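Local coordinates for glutathione S-transferase 2 (Heligmosomoides polygyrus, PDB 1TW9), which probably catalyses the transfer of glutathione onto electrophilic halides, giving an S-substituted glutathione and a halide ion, at residues D151-S154 against W155-L159; A165-T168 against N169-P172; V181-H184 against M185-Q189. All blocks are in the same frame, centred on the assembly; numbering follows the deposited sequence.

Contact 1 (D151-S154 against W155-L159)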
ATOM      1  N   ASP A 151      10.435  -1.515  18.461  1.00 29.97           N
ATOM      2  CA  ASP A 151      11.466  -2.313  19.089  1.00 29.35           C
ATOM      3  C   ASP A 151      11.472  -3.786  18.659  1.00 28.79           C
ATOM      4  O   ASP A 151      12.163  -4.587  19.317  1.00 30.40           O
ATOM      5  CB  ASP A 151      11.351  -2.202  20.613  1.00 30.26           C
ATOM      6  CG  ASP A 151      10.150  -2.806  21.149  1.00 34.01           C
ATOM      7  OD1 ASP A 151       9.272  -3.249  20.360  1.00 41.74           O
ATOM      8  OD2 ASP A 151       9.936  -2.881  22.402  1.00 42.86           O
ATOM      9  N   LYS A 152      10.740  -4.144  17.602  1.00 31.17           N
ATOM     10  CA  LYS A 152      10.634  -5.515  17.164  1.00 30.64           C
ATOM     11  C   LYS A 152      10.585  -5.555  15.666  1.00 30.16           C
ATOM     12  O   LYS A 152      10.249  -4.577  14.986  1.00 31.06           O
ATOM     13  CB  LYS A 152       9.353  -6.069  17.746  1.00 31.54           C
ATOM     14  CG  LYS A 152       9.018  -7.463  17.438  1.00 35.39           C
ATOM     15  CD  LYS A 152       7.637  -7.747  18.035  1.00 34.98           C
ATOM     16  CE  LYS A 152       7.208  -9.235  17.829  1.00 36.94           C
ATOM     17  NZ  LYS A 152       5.774  -9.556  18.123  1.00 36.47           N
ATOM     18  N   ILE A 153      10.981  -6.673  15.121  1.00 29.63           N
ATOM     19  CA  ILE A 153      11.037  -6.862  13.692  1.00 30.73           C
ATOM     20  C   ILE A 153       9.654  -6.714  13.123  1.00 30.06           C
ATOM     21  O   ILE A 153       8.632  -7.146  13.755  1.00 29.30           O
ATOM     22  CB  ILE A 153      11.620  -8.262  13.402  1.00 30.03           C
ATOM     23  CG1 ILE A 153      11.914  -8.475  11.914  1.00 31.71           C
ATOM     24  CG2 ILE A 153      10.723  -9.361  13.886  1.00 34.13           C
ATOM     25  CD1 ILE A 153      12.828  -9.660  11.548  1.00 32.92           C
ATOM     26  N   SER A 154       9.571  -6.123  11.924  1.00 31.69           N
ATOM     27  CA  SER A 154       8.272  -5.997  11.253  1.00 30.75           C
ATOM     28  C   SER A 154       8.435  -6.445   9.805  1.00 31.90           C
ATOM     29  O   SER A 154       9.573  -6.549   9.289  1.00 31.52           O
ATOM     30  CB  SER A 154       7.737  -4.595  11.266  1.00 31.51           C
ATOM     31  OG  SER A 154       8.569  -3.720  10.523  1.00 32.72           O
ATOM     32  N   TRP A 155       7.308  -6.526   9.125  1.00 29.68           N
ATOM     33  CA  TRP A 155       7.347  -7.001   7.687  1.00 30.10           C
ATOM     34  C   TRP A 155       8.095  -6.027   6.790  1.00 31.67           C
ATOM     35  O   TRP A 155       8.716  -6.470   5.772  1.00 33.17           O
ATOM     36  CB  TRP A 155       5.953  -7.240   7.158  1.00 31.09           C
ATOM     37  CG  TRP A 155       5.040  -6.059   7.103  1.00 30.82           C
ATOM     38  CD1 TRP A 155       4.282  -5.517   8.127  1.00 30.03           C
ATOM     39  CD2 TRP A 155       4.652  -5.354   5.914  1.00 30.15           C
ATOM     40  NE1 TRP A 155       3.483  -4.496   7.633  1.00 30.43           N
ATOM     41  CE2 TRP A 155       3.731  -4.347   6.292  1.00 29.78           C
ATOM     42  CE3 TRP A 155       5.090  -5.386   4.596  1.00 31.86           C
ATOM     43  CZ2 TRP A 155       3.184  -3.439   5.377  1.00 30.13           C
ATOM     44  CZ3 TRP A 155       4.514  -4.502   3.698  1.00 29.86           C
ATOM     45  CH2 TRP A 155       3.580  -3.558   4.087  1.00 32.54           C
ATOM     46  N   VAL A 156       8.117  -4.757   7.126  1.00 32.58           N
ATOM     47  CA  VAL A 156       8.891  -3.782   6.268  1.00 32.23           C
ATOM     48  C   VAL A 156      10.396  -3.991   6.491  1.00 32.25           C
ATOM     49  O   VAL A 156      11.186  -3.823   5.566  1.00 32.60           O
ATOM     50  CB  VAL A 156       8.509  -2.295   6.409  1.00 32.33           C
ATOM     51  CG1 VAL A 156       9.011  -1.690   7.767  1.00 32.52           C
ATOM     52  CG2 VAL A 156       9.035  -1.523   5.212  1.00 33.71           C
ATOM     53  N   ASP A 157      10.842  -4.384   7.685  1.00 32.53           N
ATOM     54  CA  ASP A 157      12.247  -4.799   7.854  1.00 32.66           C
ATOM     55  C   ASP A 157      12.609  -5.945   6.877  1.00 32.84           C
ATOM     56  O   ASP A 157      13.654  -5.916   6.223  1.00 31.57           O
ATOM     57  CB  ASP A 157      12.515  -5.298   9.249  1.00 32.36           C
ATOM     58  CG  ASP A 157      12.462  -4.240  10.274  1.00 34.42           C
ATOM     59  OD1 ASP A 157      13.163  -3.170  10.153  1.00 33.02           O
ATOM     60  OD2 ASP A 157      11.724  -4.471  11.306  1.00 35.32           O
ATOM     61  N   LEU A 158      11.751  -6.950   6.801  1.00 32.41           N
ATOM     62  CA  LEU A 158      11.885  -8.053   5.859  1.00 33.07           C
ATOM     63  C   LEU A 158      11.923  -7.606   4.412  1.00 31.92           C
ATOM     64  O   LEU A 158      12.767  -8.112   3.635  1.00 31.90           O
ATOM     65  CB  LEU A 158      10.796  -9.173   6.004  1.00 33.21           C
ATOM     66  CG  LEU A 158      10.634  -9.808   7.346  1.00 33.41           C
ATOM     67  CD1 LEU A 158       9.442 -10.655   7.389  1.00 31.41           C
ATOM     68  CD2 LEU A 158      11.844 -10.520   7.708  1.00 36.41           C
ATOM     69  N   LEU A 159      11.038  -6.702   4.018  1.00 32.92           N
ATOM     70  CA  LEU A 159      10.941  -6.270   2.641  1.00 33.27           C
ATOM     71  C   LEU A 159      12.234  -5.485   2.258  1.00 32.39           C
ATOM     72  O   LEU A 159      12.810  -5.725   1.190  1.00 32.55           O
ATOM     73  CB  LEU A 159       9.714  -5.390   2.568  1.00 33.49           C
ATOM     74  CG  LEU A 159       9.329  -4.803   1.245  1.00 34.52           C
ATOM     75  CD1 LEU A 159       8.955  -5.925   0.290  1.00 36.00           C
ATOM     76  CD2 LEU A 159       8.209  -3.842   1.390  1.00 33.70           C
TER
HETATM   77  O   HOH W   1      10.270  -2.412  12.158  1.00 21.00           O
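S154 and D157 meet at the start of helix 155-170, with S154 in the N-cap position. The carboxylate of D157 reaches back across the first turn to the cap. Its OD2 accepts the S154 backbone N at 2.8 Å, using the lone pair directed away from OD1, with an N-H...O angle of 151°. The D157 CG lies beside its own backbone N (chi1 -69°), which turns the carboxylate toward the cap. This is the aspartate half of an N-capping box, the S-x-x-D motif known from this helix in glutathione transferases. The hydroxyl of S154 takes a different partner, a water 2.7 Å from OG. The same water donates to D157 OD2 and bridges the two side chains. The methyl CG1 of V156 packs against S154 OG at 3.5 Å. The helix proper begins with a weak bond from L158 N to S154 O, 3.3 Å long.

Apolar packing closes the turn beside the box. I153 CD1 touches L158 CD2 at 4.1 Å, the two side chains crossing at about a right angle. These residues stand just before the cap and four after it, as in a hydrophobic staple. The exposed side is looser. K152 leads away from the turn, and its NZ bonds to G76 O.

The other D157 oxygen, OD1, accepts from H184 NE2 and L148 N. An alanine here removes both oxygens, and S154 N, L148 N and the H184 imidazole would probably be left without their acceptor, with the cap less firmly held.

The turn is buried among several helices. W155 packs on helices 64-75 and 82-101, while I153 and L158 lean on helix 16-24. H184 brings in helix 179-189.

Contact 2 (A165-T168 against N169-P172)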
ATOM      1  N   ALA A 165      19.764  -6.982   0.118  1.00 29.84           N
ATOM      2  CA  ALA A 165      20.572  -8.175  -0.103  1.00 30.85           C
ATOM      3  C   ALA A 165      20.674  -8.504  -1.562  1.00 31.44           C
ATOM      4  O   ALA A 165      21.756  -8.752  -2.117  1.00 31.80           O
ATOM      5  CB  ALA A 165      19.988  -9.383   0.674  1.00 31.58           C
ATOM      6  N   ASP A 166      19.524  -8.477  -2.212  1.00 31.15           N
ATOM      7  CA  ASP A 166      19.435  -8.744  -3.615  1.00 32.06           C
ATOM      8  C   ASP A 166      20.224  -7.744  -4.442  1.00 30.98           C
ATOM      9  O   ASP A 166      21.037  -8.149  -5.292  1.00 32.37           O
ATOM     10  CB  ASP A 166      17.998  -8.649  -4.038  1.00 32.48           C
ATOM     11  CG  ASP A 166      17.800  -8.925  -5.515  1.00 37.89           C
ATOM     12  OD1 ASP A 166      18.571  -9.679  -6.143  1.00 38.15           O
ATOM     13  OD2 ASP A 166      16.853  -8.395  -6.128  1.00 45.99           O
ATOM     14  N   MET A 167      19.984  -6.459  -4.231  1.00 31.21           N
ATOM     15  CA  MET A 167      20.733  -5.442  -4.994  1.00 31.14           C
ATOM     16  C   MET A 167      22.239  -5.498  -4.721  1.00 32.21           C
ATOM     17  O   MET A 167      23.045  -5.253  -5.644  1.00 33.52           O
ATOM     18  CB  MET A 167      20.193  -4.046  -4.697  1.00 31.77           C
ATOM     19  CG  MET A 167      18.751  -3.811  -5.114  1.00 32.82           C
ATOM     20  SD  MET A 167      18.523  -4.071  -6.896  1.00 36.82           S
ATOM     21  CE  MET A 167      17.788  -5.681  -6.736  1.00 41.07           C
ATOM     22  N   THR A 168      22.640  -5.735  -3.465  1.00 30.93           N
ATOM     23  CA  THR A 168      24.064  -5.783  -3.144  1.00 31.85           C
ATOM     24  C   THR A 168      24.702  -7.007  -3.773  1.00 32.27           C
ATOM     25  O   THR A 168      25.820  -6.959  -4.183  1.00 31.74           O
ATOM     26  CB  THR A 168      24.300  -5.761  -1.657  1.00 32.43           C
ATOM     27  OG1 THR A 168      23.671  -4.613  -1.117  1.00 30.27           O
ATOM     28  CG2 THR A 168      25.778  -5.571  -1.293  1.00 35.21           C
ATOM     29  N   ASN A 169      23.997  -8.121  -3.837  1.00 32.24           N
ATOM     30  CA  ASN A 169      24.486  -9.257  -4.640  1.00 34.20           C
ATOM     31  C   ASN A 169      24.750  -8.860  -6.094  1.00 34.14           C
ATOM     32  O   ASN A 169      25.808  -9.174  -6.656  1.00 35.59           O
ATOM     33  CB  ASN A 169      23.526 -10.449  -4.581  1.00 34.16           C
ATOM     34  CG  ASN A 169      23.590 -11.151  -3.273  1.00 39.52           C
ATOM     35  OD1 ASN A 169      24.631 -11.121  -2.610  1.00 46.03           O
ATOM     36  ND2 ASN A 169      22.499 -11.837  -2.890  1.00 40.95           N
ATOM     37  N   ARG A 170      23.836  -8.119  -6.690  1.00 33.27           N
ATOM     38  CA  ARG A 170      23.974  -7.734  -8.098  1.00 33.28           C
ATOM     39  C   ARG A 170      24.994  -6.610  -8.344  1.00 32.77           C
ATOM     40  O   ARG A 170      25.737  -6.605  -9.330  1.00 31.86           O
ATOM     41  CB  ARG A 170      22.619  -7.267  -8.606  1.00 33.87           C
ATOM     42  CG  ARG A 170      21.540  -8.292  -8.530  1.00 34.07           C
ATOM     43  CD  ARG A 170      20.237  -7.770  -9.036  1.00 35.16           C
ATOM     44  NE  ARG A 170      19.144  -8.710  -8.915  1.00 35.46           N
ATOM     45  CZ  ARG A 170      18.815  -9.654  -9.822  1.00 39.32           C
ATOM     46  NH1 ARG A 170      19.493  -9.829 -10.942  1.00 36.99           N
ATOM     47  NH2 ARG A 170      17.766 -10.434  -9.583  1.00 40.56           N
ATOM     48  N   VAL A 171      25.011  -5.660  -7.427  1.00 32.58           N
ATOM     49  CA  VAL A 171      25.787  -4.453  -7.515  1.00 31.94           C
ATOM     50  C   VAL A 171      26.429  -4.205  -6.160  1.00 32.04           C
ATOM     51  O   VAL A 171      25.810  -3.527  -5.302  1.00 28.61           O
ATOM     52  CB  VAL A 171      24.879  -3.294  -7.889  1.00 32.67           C
ATOM     53  CG1 VAL A 171      25.638  -1.966  -7.912  1.00 30.98           C
ATOM     54  CG2 VAL A 171      24.200  -3.572  -9.278  1.00 31.94           C
ATOM     55  N   PRO A 172      27.636  -4.759  -5.932  1.00 32.06           N
ATOM     56  CA  PRO A 172      28.322  -4.612  -4.634  1.00 33.11           C
ATOM     57  C   PRO A 172      28.359  -3.192  -4.085  1.00 33.35           C
ATOM     58  O   PRO A 172      28.238  -3.024  -2.859  1.00 35.56           O
ATOM     59  CB  PRO A 172      29.730  -5.104  -4.932  1.00 33.47           C
ATOM     60  CG  PRO A 172      29.538  -6.128  -5.955  1.00 33.56           C
ATOM     61  CD  PRO A 172      28.407  -5.629  -6.839  1.00 32.89           C
TER
HETATM   62  O   HOH W   2      24.012  -9.111  -0.304  1.00 34.65           O
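The guanidinium of R170 has D166 OD2 at its edge, in plane. D166 OD1 and the methyl CE of M167 both approach it obliquely. The carboxylate and guanidinium planes stand 74° apart, so this salt bridge is not a flat, two-pronged pair. R170 NE donates to D166 OD1 at 3.0 Å, and the N-H...O angle of 135° makes the bond bent. NE comes to OD1 on the syn side but well out of the carboxylate plane, and OD1 in turn lies tilted from the guanidinium plane. Extended from CG to NE, the R170 chain runs back over one turn, which sets NE beside the aspartate. M167 bends at chi2 and chi3, which brings its CE within 4.0 Å of R170 CD.

The N169 side chain reaches the backbone of the preceding turn through a water. This water donates to N169 OD1 and to A165 O, the N169 end being weak. The backbone N of N169 also bonds to A165 O, at 2.9 Å.

The helix then runs out. V171 N still donates to M167 O at 2.7 Å, but V171 has left helical geometry. P172 has no N-H to offer T168 O, and its CA makes a C-H...O contact there instead, at 3.5 Å.

This is the surface end of helix 155-170. A165 rests on helix 179-189 and V171 on helix 119-142. R170 NH2 bonds to P205 O, near the chain's C-terminus.

Contact 3 (V181-H184 against M185-Q189)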
ATOM      1  N   VAL A 181      22.243   0.676   6.868  1.00 30.25           N
ATOM      2  CA  VAL A 181      21.361  -0.134   6.049  1.00 31.04           C
ATOM      3  C   VAL A 181      21.973  -1.500   5.874  1.00 29.74           C
ATOM      4  O   VAL A 181      21.273  -2.483   5.935  1.00 29.91           O
ATOM      5  CB  VAL A 181      21.099   0.506   4.680  1.00 30.65           C
ATOM      6  CG1 VAL A 181      20.383  -0.468   3.739  1.00 31.83           C
ATOM      7  CG2 VAL A 181      20.311   1.781   4.803  1.00 32.01           C
ATOM      8  N   LYS A 182      23.286  -1.573   5.640  1.00 29.27           N
ATOM      9  CA  LYS A 182      23.938  -2.895   5.557  1.00 30.55           C
ATOM     10  C   LYS A 182      23.767  -3.691   6.863  1.00 29.41           C
ATOM     11  O   LYS A 182      23.526  -4.893   6.803  1.00 31.67           O
ATOM     12  CB  LYS A 182      25.461  -2.803   5.284  1.00 31.75           C
ATOM     13  CG  LYS A 182      25.976  -4.230   4.953  1.00 36.16           C
ATOM     14  CD  LYS A 182      27.322  -4.388   4.528  1.00 39.81           C
ATOM     15  CE  LYS A 182      27.582  -5.921   4.272  1.00 42.11           C
ATOM     16  NZ  LYS A 182      28.927  -6.084   3.594  1.00 41.39           N
ATOM     17  N   ALA A 183      23.970  -3.036   8.005  1.00 30.01           N
ATOM     18  CA  ALA A 183      23.917  -3.630   9.331  1.00 29.83           C
ATOM     19  C   ALA A 183      22.506  -4.195   9.539  1.00 29.49           C
ATOM     20  O   ALA A 183      22.284  -5.286  10.053  1.00 30.12           O
ATOM     21  CB  ALA A 183      24.183  -2.538  10.381  1.00 29.65           C
ATOM     22  N   HIS A 184      21.545  -3.416   9.083  1.00 29.38           N
ATOM     23  CA  HIS A 184      20.120  -3.817   9.177  1.00 27.90           C
ATOM     24  C   HIS A 184      19.848  -5.035   8.314  1.00 28.56           C
ATOM     25  O   HIS A 184      19.256  -5.998   8.771  1.00 30.98           O
ATOM     26  CB  HIS A 184      19.196  -2.652   8.818  1.00 28.16           C
ATOM     27  CG  HIS A 184      17.752  -3.014   8.678  1.00 28.44           C
ATOM     28  ND1 HIS A 184      17.202  -3.456   7.505  1.00 29.23           N
ATOM     29  CD2 HIS A 184      16.743  -2.992   9.587  1.00 28.91           C
ATOM     30  CE1 HIS A 184      15.900  -3.685   7.696  1.00 31.51           C
ATOM     31  NE2 HIS A 184      15.598  -3.377   8.949  1.00 31.40           N
ATOM     32  N   MET A 185      20.332  -5.007   7.092  1.00 29.95           N
ATOM     33  CA  MET A 185      20.206  -6.132   6.201  1.00 32.10           C
ATOM     34  C   MET A 185      20.746  -7.381   6.856  1.00 30.78           C
ATOM     35  O   MET A 185      20.089  -8.452   6.837  1.00 32.99           O
ATOM     36  CB  MET A 185      20.928  -5.814   4.891  1.00 32.81           C
ATOM     37  CG  MET A 185      20.712  -6.785   3.787  1.00 36.91           C
ATOM     38  SD  MET A 185      22.233  -7.166   2.893  1.00 41.36           S
ATOM     39  CE  MET A 185      22.385  -8.473   3.985  1.00 40.13           C
ATOM     40  N   GLU A 186      21.926  -7.278   7.471  1.00 29.34           N
ATOM     41  CA  GLU A 186      22.529  -8.480   8.044  1.00 31.02           C
ATOM     42  C   GLU A 186      21.760  -8.949   9.269  1.00 31.10           C
ATOM     43  O   GLU A 186      21.529 -10.146   9.445  1.00 34.44           O
ATOM     44  CB  GLU A 186      23.956  -8.227   8.366  1.00 32.17           C
ATOM     45  CG  GLU A 186      24.762  -7.991   7.120  1.00 35.40           C
ATOM     46  CD  GLU A 186      25.074  -9.199   6.229  1.00 43.29           C
ATOM     47  OE1 GLU A 186      25.766  -8.939   5.210  1.00 51.14           O
ATOM     48  OE2 GLU A 186      24.685 -10.384   6.466  1.00 46.38           O
ATOM     49  N   ARG A 187      21.339  -8.009  10.082  1.00 30.78           N
ATOM     50  CA  ARG A 187      20.574  -8.373  11.281  1.00 32.74           C
ATOM     51  C   ARG A 187      19.314  -9.105  10.895  1.00 30.69           C
ATOM     52  O   ARG A 187      18.959 -10.106  11.481  1.00 31.76           O
ATOM     53  CB  ARG A 187      20.195  -7.075  11.962  1.00 32.65           C
ATOM     54  CG  ARG A 187      19.325  -7.129  13.139  1.00 35.88           C
ATOM     55  CD  ARG A 187      18.989  -5.688  13.588  1.00 40.19           C
ATOM     56  NE  ARG A 187      20.210  -4.925  13.993  1.00 40.72           N
ATOM     57  CZ  ARG A 187      20.686  -3.783  13.460  1.00 41.69           C
ATOM     58  NH1 ARG A 187      20.127  -3.079  12.429  1.00 33.38           N
ATOM     59  NH2 ARG A 187      21.780  -3.323  14.020  1.00 44.38           N
ATOM     60  N   ILE A 188      18.612  -8.580   9.910  1.00 30.15           N
ATOM     61  CA  ILE A 188      17.334  -9.168   9.515  1.00 30.04           C
ATOM     62  C   ILE A 188      17.546 -10.538   8.901  1.00 30.43           C
ATOM     63  O   ILE A 188      16.859 -11.484   9.181  1.00 32.12           O
ATOM     64  CB  ILE A 188      16.556  -8.242   8.581  1.00 30.79           C
ATOM     65  CG1 ILE A 188      16.252  -6.929   9.280  1.00 30.73           C
ATOM     66  CG2 ILE A 188      15.232  -8.901   8.139  1.00 31.10           C
ATOM     67  CD1 ILE A 188      15.550  -7.068  10.634  1.00 30.45           C
ATOM     68  N   GLN A 189      18.497 -10.612   8.006  1.00 32.22           N
ATOM     69  CA  GLN A 189      18.693 -11.838   7.242  1.00 32.28           C
ATOM     70  C   GLN A 189      19.389 -12.928   8.015  1.00 32.35           C
ATOM     71  O   GLN A 189      19.363 -14.083   7.548  1.00 33.44           O
ATOM     72  CB  GLN A 189      19.344 -11.576   5.896  1.00 30.56           C
ATOM     73  CG  GLN A 189      18.474 -10.601   5.031  1.00 33.94           C
ATOM     74  CD  GLN A 189      18.119 -11.126   3.683  1.00 35.99           C
ATOM     75  OE1 GLN A 189      16.915 -11.210   3.261  1.00 36.88           O
ATOM     76  NE2 GLN A 189      19.134 -11.496   2.981  1.00 31.54           N
TER
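H184 packs over I188 one turn later on helix 179-189. Its CB lies 3.8 Å from R187 NH1, where the arginine chain, bent at chi3, folds back along the helix. CG stands anti to the backbone N (chi1 171°), beside the carbonyl carbon, which leaves CG and ND1 close to M185 N, ND1 at 3.5 Å. One face of the ring receives I188 CG1. This carbon sits 3.7 Å from the ring centroid and 17° off the normal, a CH-pi contact. It is displaced toward the rim on the CE1-NE2 side. CE1 and NE2 of H184 are each 3.6 Å from I188 CG1, while ND1 and CD2 are farther, at 4.0 Å. The NE2 tip also has I188 CD1 nearby. Its polar partner is D157 OD1 on helix 155-170.

The backbone beneath is regular. I188 N bonds to H184 O at 2.9 Å. R187 lays the face of its guanidinium over A183 O, which also accepts the R187 backbone N.

On the exposed side, K182 and E186 lie side by side, pointing the same way. K182 CE touches E186 OE1 at 3.6 Å. The charged atoms K182 NZ and E186 OE1 stay farther apart, beyond a salt bridge.

The contact thus has two chemistries. At the surface, opposite charges probably attract only mildly. On the buried side, I188 holds the imidazole by one face while the D157 carboxylate fixes its tip. That carboxylate would tend to stabilise a positive charge on H184, though the R187 guanidinium nearby would tend to oppose it.

The three contacts follow one another along the chain within the all-helical C-terminal domain. Contact 1 starts helix 155-170 and contact 2 ends it, their centres about 20 Å apart, without touching. Contact 3 lies on the next helix, 179-189, and meets both. Its centre is about 11 Å from that of contact 1 and about 13 Å from that of contact 2. A probable hydrogen bond of 2.7 Å from H184 NE2 to D157 OD1 ties it to contact 1, and I188 packs there on I153, D157 and L158. Toward contact 2, M185 SD packs on A165 CA. Helix 179-189 thus packs along helix 155-170 from its capped start to its later turns, joining two successive helices of the domain.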